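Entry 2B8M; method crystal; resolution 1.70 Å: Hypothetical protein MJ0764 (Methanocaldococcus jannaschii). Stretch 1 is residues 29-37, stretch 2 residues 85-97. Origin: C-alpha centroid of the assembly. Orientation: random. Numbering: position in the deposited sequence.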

# COMPACT_ATOMS: atom_id res chain seq x y z
N ILE A 29 7.36 3.08 -1.30
CA ILE A 29 6.18 2.46 -1.89
C ILE A 29 6.38 2.37 -3.40
O ILE A 29 6.54 3.38 -4.09
CB ILE A 29 4.86 3.22 -1.54
CG1 ILE A 29 4.72 3.45 -0.03
CG2 ILE A 29 3.65 2.45 -2.10
CD1 ILE A 29 3.52 4.23 0.38
N ASN A 30 6.35 1.15 -3.91
CA ASN A 30 6.47 0.88 -5.34
C ASN A 30 5.20 0.24 -5.86
O ASN A 30 4.45 -0.39 -5.11
CB ASN A 30 7.71 -0.00 -5.60
CG ASN A 30 8.94 0.57 -5.01
OD1 ASN A 30 9.10 1.80 -4.95
ND2 ASN A 30 9.84 -0.29 -4.55
N HIS A 31 4.95 0.40 -7.17
CA HIS A 31 3.84 -0.20 -7.84
C HIS A 31 4.38 -1.08 -8.96
O HIS A 31 5.17 -0.63 -9.78
CB HIS A 31 2.94 0.87 -8.39
CG HIS A 31 1.85 0.35 -9.28
ND1 HIS A 31 1.80 0.65 -10.61
CD2 HIS A 31 0.80 -0.47 -9.02
CE1 HIS A 31 0.74 0.07 -11.14
NE2 HIS A 31 0.11 -0.60 -10.20
N ILE A 32 3.99 -2.34 -8.96
CA ILE A 32 4.52 -3.30 -9.91
C ILE A 32 3.38 -4.03 -10.66
O ILE A 32 2.41 -4.46 -10.05
CB ILE A 32 5.46 -4.34 -9.25
CG1 ILE A 32 6.62 -3.59 -8.56
CG2 ILE A 32 6.00 -5.31 -10.29
CD1 ILE A 32 7.50 -4.41 -7.77
N VAL A 33 3.53 -4.11 -11.98
CA VAL A 33 2.73 -4.95 -12.82
C VAL A 33 3.60 -5.92 -13.56
O VAL A 33 4.58 -5.53 -14.23
CB VAL A 33 1.89 -4.11 -13.83
CG1 VAL A 33 0.97 -5.01 -14.67
CG2 VAL A 33 1.10 -3.09 -13.07
N LEU A 34 3.25 -7.21 -13.42
CA LEU A 34 3.94 -8.27 -14.13
C LEU A 34 2.95 -9.02 -14.94
O LEU A 34 2.06 -9.70 -14.40
CB LEU A 34 4.62 -9.25 -13.15
CG LEU A 34 5.70 -8.66 -12.24
CD1 LEU A 34 6.22 -9.76 -11.35
CD2 LEU A 34 6.83 -8.05 -13.07
N PRO A 35 3.05 -8.89 -16.26
CA PRO A 35 2.34 -9.81 -17.13
C PRO A 35 2.75 -11.27 -16.92
O PRO A 35 3.82 -11.57 -16.36
CB PRO A 35 2.75 -9.35 -18.54
CG PRO A 35 3.15 -7.93 -18.36
CD PRO A 35 3.80 -7.87 -17.01
N ARG A 36 1.90 -12.19 -17.38
CA ARG A 36 2.23 -13.60 -17.29
C ARG A 36 3.60 -13.87 -17.89
O ARG A 36 3.88 -13.45 -19.01
CB ARG A 36 1.21 -14.49 -18.02
CG ARG A 36 1.31 -15.93 -17.58
CD ARG A 36 0.42 -16.84 -18.42
NE ARG A 36 -0.99 -16.53 -18.23
CZ ARG A 36 -1.81 -17.15 -17.39
NH1 ARG A 36 -1.39 -18.12 -16.61
NH2 ARG A 36 -3.06 -16.78 -17.33
N GLY A 37 4.40 -14.63 -17.15
CA GLY A 37 5.73 -15.07 -17.56
C GLY A 37 6.85 -14.13 -17.16
O GLY A 37 8.01 -14.36 -17.54
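Stretch 2 85-97: LIQNINSDILEFF

The contact between these two stretches of MJ0764 is an antiparallel β-pairing whose end is closed by polar contacts from residues 88-92, and it illustrates how a regular ladder fixes the register while side chains sort themselves onto two faces. Strand 93-97 runs against strand 29-35 with their N-to-C directions 168° apart and their axes approaching to 4.7 Å. Pairs alternate along the ladder. Ile32 faces Phe96 through two hydrogen bonds, Ile32 N to Phe96 O and Phe96 N to Ile32 O, both 2.9 Å; Leu34 and Leu94 repeat the pattern, with Leu34 N to Leu94 O at 2.7 Å and Leu94 N to Leu34 O at 2.9 Å. Between and beyond them lie the non-hydrogen-bonded pairs His31-Phe97, Val33-Glu95 and Pro35-Ile93, where CA atoms come within 4.5 to 4.6 Å.

Because successive residues of an extended chain point to opposite sides, Ile32, Leu34, Leu94 and Phe96 share one face. There Ile32 CB lies 3.6 Å from Phe96 CZ, over the ring, while Leu34 CD1 meets the ring edge at Phe96 CE1, 4.3 Å away. The other face is more mixed: Val33 CG1 packs 3.7 Å from Ile93 CG2, and His31 NE2 donates a short, nearly straight hydrogen bond to Glu95 OE2 (2.6 Å), a diagonal contact in the ladder, since His31 is paired with Phe97, whose CE2 lies 3.6 Å from His31 CD2.

Leu34 O, which already accepts from Leu94 N, also accepts from Asn88 ND2 (2.8 Å). Pro35 occupies a non-hydrogen-bonded site, so its missing amide hydrogen costs this ladder nothing; beyond it the contacts become more varied. Gly37 N donates to Asn88 O (2.8 Å). Arg36 N reaches Asp92 O at 2.9 Å, while its guanidinium forms a salt bridge from Arg36 NH2 to Asp92 OD1 (2.8 Å). A water links Arg36 NH1 (3.0 Å from its oxygen) to Asn90 O (2.8 Å).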

# COMPACT_ATOMS: atom_id res chain seq x y z
N LEU A 85 11.96 -14.27 -4.36
CA LEU A 85 11.67 -14.16 -5.78
C LEU A 85 10.16 -14.06 -5.99
O LEU A 85 9.39 -14.87 -5.44
CB LEU A 85 12.14 -15.40 -6.48
CG LEU A 85 11.83 -15.49 -7.96
CD1 LEU A 85 12.51 -14.35 -8.67
CD2 LEU A 85 12.19 -16.83 -8.50
N ILE A 86 9.78 -13.05 -6.78
CA ILE A 86 8.41 -12.83 -7.19
C ILE A 86 8.26 -13.11 -8.64
O ILE A 86 8.90 -12.47 -9.48
CB ILE A 86 7.97 -11.37 -6.92
CG1 ILE A 86 7.93 -11.08 -5.41
CG2 ILE A 86 6.62 -11.05 -7.52
CD1 ILE A 86 7.76 -9.59 -5.11
N GLN A 87 7.36 -14.02 -8.95
CA GLN A 87 7.04 -14.41 -10.31
C GLN A 87 5.54 -14.33 -10.56
O GLN A 87 4.74 -14.52 -9.65
CB GLN A 87 7.47 -15.85 -10.59
CG GLN A 87 8.92 -16.18 -10.36
CD GLN A 87 9.13 -17.65 -10.53
OE1 GLN A 87 9.66 -18.12 -11.55
NE2 GLN A 87 8.68 -18.40 -9.54
N ASN A 88 5.15 -13.99 -11.80
CA ASN A 88 3.82 -14.25 -12.26
C ASN A 88 3.79 -15.38 -13.25
O ASN A 88 4.09 -15.24 -14.43
CB ASN A 88 3.17 -13.01 -12.88
CG ASN A 88 1.72 -13.25 -13.31
OD1 ASN A 88 1.09 -14.25 -12.93
ND2 ASN A 88 1.21 -12.38 -14.14
N ILE A 89 3.40 -16.53 -12.73
CA ILE A 89 3.25 -17.73 -13.54
C ILE A 89 1.78 -17.97 -13.91
O ILE A 89 1.47 -18.40 -15.02
CB ILE A 89 3.78 -18.93 -12.77
CG1 ILE A 89 5.25 -18.72 -12.42
CG2 ILE A 89 3.60 -20.22 -13.58
CD1 ILE A 89 5.84 -19.83 -11.60
N ASN A 90 0.89 -17.72 -12.97
CA ASN A 90 -0.45 -18.27 -13.01
C ASN A 90 -1.56 -17.28 -13.33
O ASN A 90 -2.72 -17.65 -13.25
CB ASN A 90 -0.76 -18.95 -11.66
CG ASN A 90 0.15 -20.14 -11.37
OD1 ASN A 90 0.56 -20.85 -12.28
ND2 ASN A 90 0.52 -20.32 -10.11
N SER A 91 -1.24 -16.04 -13.70
CA SER A 91 -2.27 -15.05 -14.00
C SER A 91 -1.86 -14.20 -15.20
O SER A 91 -0.67 -14.11 -15.52
CB SER A 91 -2.57 -14.15 -12.81
OG SER A 91 -1.46 -13.32 -12.44
N ASP A 92 -2.85 -13.64 -15.88
CA ASP A 92 -2.60 -12.82 -17.05
C ASP A 92 -1.81 -11.59 -16.64
O ASP A 92 -0.86 -11.19 -17.33
CB ASP A 92 -3.91 -12.41 -17.74
CG ASP A 92 -4.54 -13.55 -18.54
OD1 ASP A 92 -3.85 -14.54 -18.84
OD2 ASP A 92 -5.75 -13.44 -18.85
N ILE A 93 -2.23 -11.01 -15.53
CA ILE A 93 -1.65 -9.78 -15.03
C ILE A 93 -1.60 -9.83 -13.50
O ILE A 93 -2.64 -9.99 -12.83
CB ILE A 93 -2.48 -8.53 -15.43
CG1 ILE A 93 -2.51 -8.30 -16.95
CG2 ILE A 93 -1.96 -7.29 -14.73
CD1 ILE A 93 -1.19 -7.80 -17.54
N LEU A 94 -0.41 -9.63 -12.94
CA LEU A 94 -0.24 -9.54 -11.50
C LEU A 94 0.12 -8.12 -11.22
O LEU A 94 1.05 -7.61 -11.83
CB LEU A 94 0.94 -10.38 -11.03
CG LEU A 94 1.57 -10.25 -9.63
CD1 LEU A 94 0.56 -10.53 -8.51
CD2 LEU A 94 2.68 -11.19 -9.50
N GLU A 95 -0.63 -7.52 -10.31
CA GLU A 95 -0.44 -6.15 -9.91
C GLU A 95 -0.36 -6.07 -8.38
O GLU A 95 -1.25 -6.56 -7.69
CB GLU A 95 -1.58 -5.27 -10.44
CG GLU A 95 -1.31 -3.81 -10.22
CD GLU A 95 -2.37 -2.90 -10.78
OE1 GLU A 95 -3.33 -3.43 -11.37
OE2 GLU A 95 -2.25 -1.66 -10.62
N PHE A 96 0.69 -5.44 -7.87
CA PHE A 96 0.87 -5.28 -6.42
C PHE A 96 1.57 -3.98 -6.07
O PHE A 96 2.24 -3.38 -6.92
CB PHE A 96 1.56 -6.49 -5.77
CG PHE A 96 2.88 -6.81 -6.33
CD1 PHE A 96 2.98 -7.45 -7.54
CD2 PHE A 96 4.03 -6.50 -5.64
CE1 PHE A 96 4.25 -7.77 -8.07
CE2 PHE A 96 5.28 -6.78 -6.15
CZ PHE A 96 5.39 -7.41 -7.39
N PHE A 97 1.40 -3.55 -4.83
CA PHE A 97 2.25 -2.54 -4.23
C PHE A 97 3.23 -3.17 -3.29
O PHE A 97 2.94 -4.16 -2.64
CB PHE A 97 1.43 -1.49 -3.50
CG PHE A 97 0.50 -0.74 -4.41
CD1 PHE A 97 -0.78 -1.23 -4.68
CD2 PHE A 97 0.91 0.43 -5.02
CE1 PHE A 97 -1.59 -0.55 -5.55
CE2 PHE A 97 0.09 1.12 -5.87
CZ PHE A 97 -1.15 0.63 -6.14
O HOH W 1 -3.34 -19.78 -15.02